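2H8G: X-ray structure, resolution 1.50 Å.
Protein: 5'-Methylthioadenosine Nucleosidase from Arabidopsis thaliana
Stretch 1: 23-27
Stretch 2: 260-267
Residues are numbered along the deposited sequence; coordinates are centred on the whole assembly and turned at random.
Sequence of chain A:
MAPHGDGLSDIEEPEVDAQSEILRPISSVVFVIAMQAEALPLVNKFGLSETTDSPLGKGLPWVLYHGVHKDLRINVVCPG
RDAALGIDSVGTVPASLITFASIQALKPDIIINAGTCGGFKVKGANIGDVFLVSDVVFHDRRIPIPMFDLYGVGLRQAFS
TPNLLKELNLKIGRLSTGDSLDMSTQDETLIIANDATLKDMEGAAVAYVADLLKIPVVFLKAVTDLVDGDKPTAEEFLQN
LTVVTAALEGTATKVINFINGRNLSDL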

# COMPACT_ATOMS: atom_id res chain seq x y z
N LEU A 23 3.53 0.88 -33.47
CA LEU A 23 4.35 1.36 -32.36
C LEU A 23 5.03 2.68 -32.70
O LEU A 23 5.44 2.91 -33.84
CB LEU A 23 5.40 0.31 -31.99
CG LEU A 23 4.77 -1.00 -31.50
CD1 LEU A 23 5.84 -2.08 -31.31
CD2 LEU A 23 4.04 -0.73 -30.19
N ARG A 24 5.14 3.55 -31.71
CA ARG A 24 5.73 4.87 -31.90
C ARG A 24 6.69 5.22 -30.78
O ARG A 24 6.74 4.54 -29.75
CB ARG A 24 4.63 5.93 -31.98
CG ARG A 24 3.50 5.58 -32.94
CD ARG A 24 2.42 6.65 -32.95
NE ARG A 24 1.37 6.34 -33.91
CZ ARG A 24 0.49 5.35 -33.77
NH1 ARG A 24 -0.43 5.15 -34.71
NH2 ARG A 24 0.51 4.58 -32.70
N PRO A 25 7.48 6.30 -30.95
CA PRO A 25 8.43 6.72 -29.92
C PRO A 25 7.72 7.08 -28.62
O PRO A 25 6.58 7.55 -28.63
CB PRO A 25 9.11 7.93 -30.56
CG PRO A 25 9.05 7.62 -32.02
CD PRO A 25 7.65 7.10 -32.18
N ILE A 26 8.40 6.86 -27.50
CA ILE A 26 7.86 7.19 -26.19
C ILE A 26 7.50 8.67 -26.21
O ILE A 26 8.26 9.49 -26.71
CB ILE A 26 8.92 6.93 -25.10
CG1 ILE A 26 9.22 5.43 -25.03
CG2 ILE A 26 8.44 7.46 -23.76
CD1 ILE A 26 10.41 5.08 -24.17
N SER A 27 6.33 9.01 -25.66
CA SER A 27 5.90 10.40 -25.65
C SER A 27 5.69 10.97 -24.25
O SER A 27 5.74 12.19 -24.07
CB SER A 27 4.62 10.56 -26.46
OG SER A 27 3.55 9.84 -25.88
N ASN A 260 14.44 9.92 -24.86
CA ASN A 260 13.90 10.81 -25.88
C ASN A 260 14.18 10.31 -27.29
O ASN A 260 15.30 9.94 -27.62
CB ASN A 260 14.47 12.22 -25.69
CG ASN A 260 13.93 13.21 -26.72
OD1 ASN A 260 14.55 13.43 -27.76
ND2 ASN A 260 12.78 13.79 -26.44
N GLY A 261 13.13 10.29 -28.12
CA GLY A 261 13.28 9.84 -29.49
C GLY A 261 13.26 8.34 -29.69
O GLY A 261 13.16 7.86 -30.82
N ARG A 262 13.35 7.59 -28.59
CA ARG A 262 13.34 6.13 -28.68
C ARG A 262 11.98 5.56 -28.34
O ARG A 262 11.17 6.20 -27.67
CB ARG A 262 14.36 5.54 -27.69
CG ARG A 262 15.82 5.80 -28.02
CD ARG A 262 16.71 5.27 -26.90
NE ARG A 262 18.12 5.53 -27.14
CZ ARG A 262 18.91 4.79 -27.92
NH1 ARG A 262 18.42 3.71 -28.52
NH2 ARG A 262 20.18 5.12 -28.09
N ASN A 263 11.72 4.35 -28.83
CA ASN A 263 10.47 3.68 -28.51
C ASN A 263 10.84 2.62 -27.47
O ASN A 263 12.01 2.33 -27.28
CB ASN A 263 9.85 3.03 -29.75
CG ASN A 263 10.82 2.16 -30.51
OD1 ASN A 263 11.45 1.27 -29.94
ND2 ASN A 263 10.94 2.40 -31.81
N LEU A 264 9.84 2.08 -26.78
CA LEU A 264 10.09 1.09 -25.73
C LEU A 264 11.06 -0.02 -26.09
O LEU A 264 11.84 -0.46 -25.24
CB LEU A 264 8.76 0.49 -25.26
CG LEU A 264 7.88 1.46 -24.46
CD1 LEU A 264 6.51 0.84 -24.25
CD2 LEU A 264 8.54 1.77 -23.12
N SER A 265 11.02 -0.48 -27.33
CA SER A 265 11.90 -1.56 -27.76
C SER A 265 13.36 -1.12 -27.95
O SER A 265 14.25 -1.96 -28.01
CB SER A 265 11.39 -2.18 -29.07
OG SER A 265 11.40 -1.24 -30.13
N ASP A 266 13.59 0.18 -28.05
CA ASP A 266 14.95 0.70 -28.24
C ASP A 266 15.67 0.99 -26.93
O ASP A 266 16.82 1.43 -26.93
CB ASP A 266 14.94 1.99 -29.07
CG ASP A 266 14.31 1.81 -30.44
OD1 ASP A 266 14.60 0.80 -31.12
OD2 ASP A 266 13.52 2.69 -30.85
N LEU A 267 15.00 0.75 -25.80
CA LEU A 267 15.59 1.03 -24.49
C LEU A 267 16.70 0.07 -24.04
O LEU A 267 17.50 0.50 -23.18
CB LEU A 267 14.49 1.08 -23.43
CG LEU A 267 13.42 2.16 -23.61
CD1 LEU A 267 12.55 2.22 -22.36
CD2 LEU A 267 14.07 3.51 -23.86
OXT LEU A 267 16.75 -1.08 -24.52
O HOH W 1 7.30 2.51 -27.88
O HOH W 2 10.60 9.47 -27.91

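The C-terminal residues 260-267 pack against 23-27 through one direct backbone hydrogen bond, two bridging waters and a small apolar cluster around Ile26; together the two stretches bury 289 Å². Asn260, the first residue after a helix to leave helical phi/psi, makes no contact, and the chain turns at Gly261. With phi/psi of 82/-11, a CB here would be jammed against the carbonyl O of Asn260, so glycine fits the turn. Gly261 N gives a weak hydrogen bond to water 2 (2.7 Å), which in turn donates to Ile26 O at 2.6 Å and so links the two backbones. Arg262 takes part through its main chain: Ile26 N donates to Arg262 O at 2.9 Å with a nearly straight N-H...O angle of 164°. The Arg262 CB points away from 23-27, and Pro25 CA lies 3.6 Å from Arg262 O. The nearest CA atoms across the stretches are Pro25 CA and Asn263 CA, 3.9 Å apart; Pro25, lacking an amide hydrogen, contributes packing here, while Asn263 CB rests 3.5 Å from Arg24 O. The 3-10 segment 264-266 follows, its turn closed by Asp266 N donating to Asn263 O at 2.8 Å. Leu264 N is bridged to Arg24 O by water 1, which accepts from the amide and donates to the carbonyl, each at 2.8 Å. The Leu264 side chain (m, t) starts sideways but brings CD2 to 3.9 Å from Ile26 CD1. Ser265 and Asp266 do not touch 23-27. Leu267, the C-terminal residue, is buried and also m, t; its CD2 meets Ile26 CD1 at 4.0 Å. Ile26, itself buried with chi1 m and chi2 t, thus extends CD1 to both leucines, while its N and O serve the polar links.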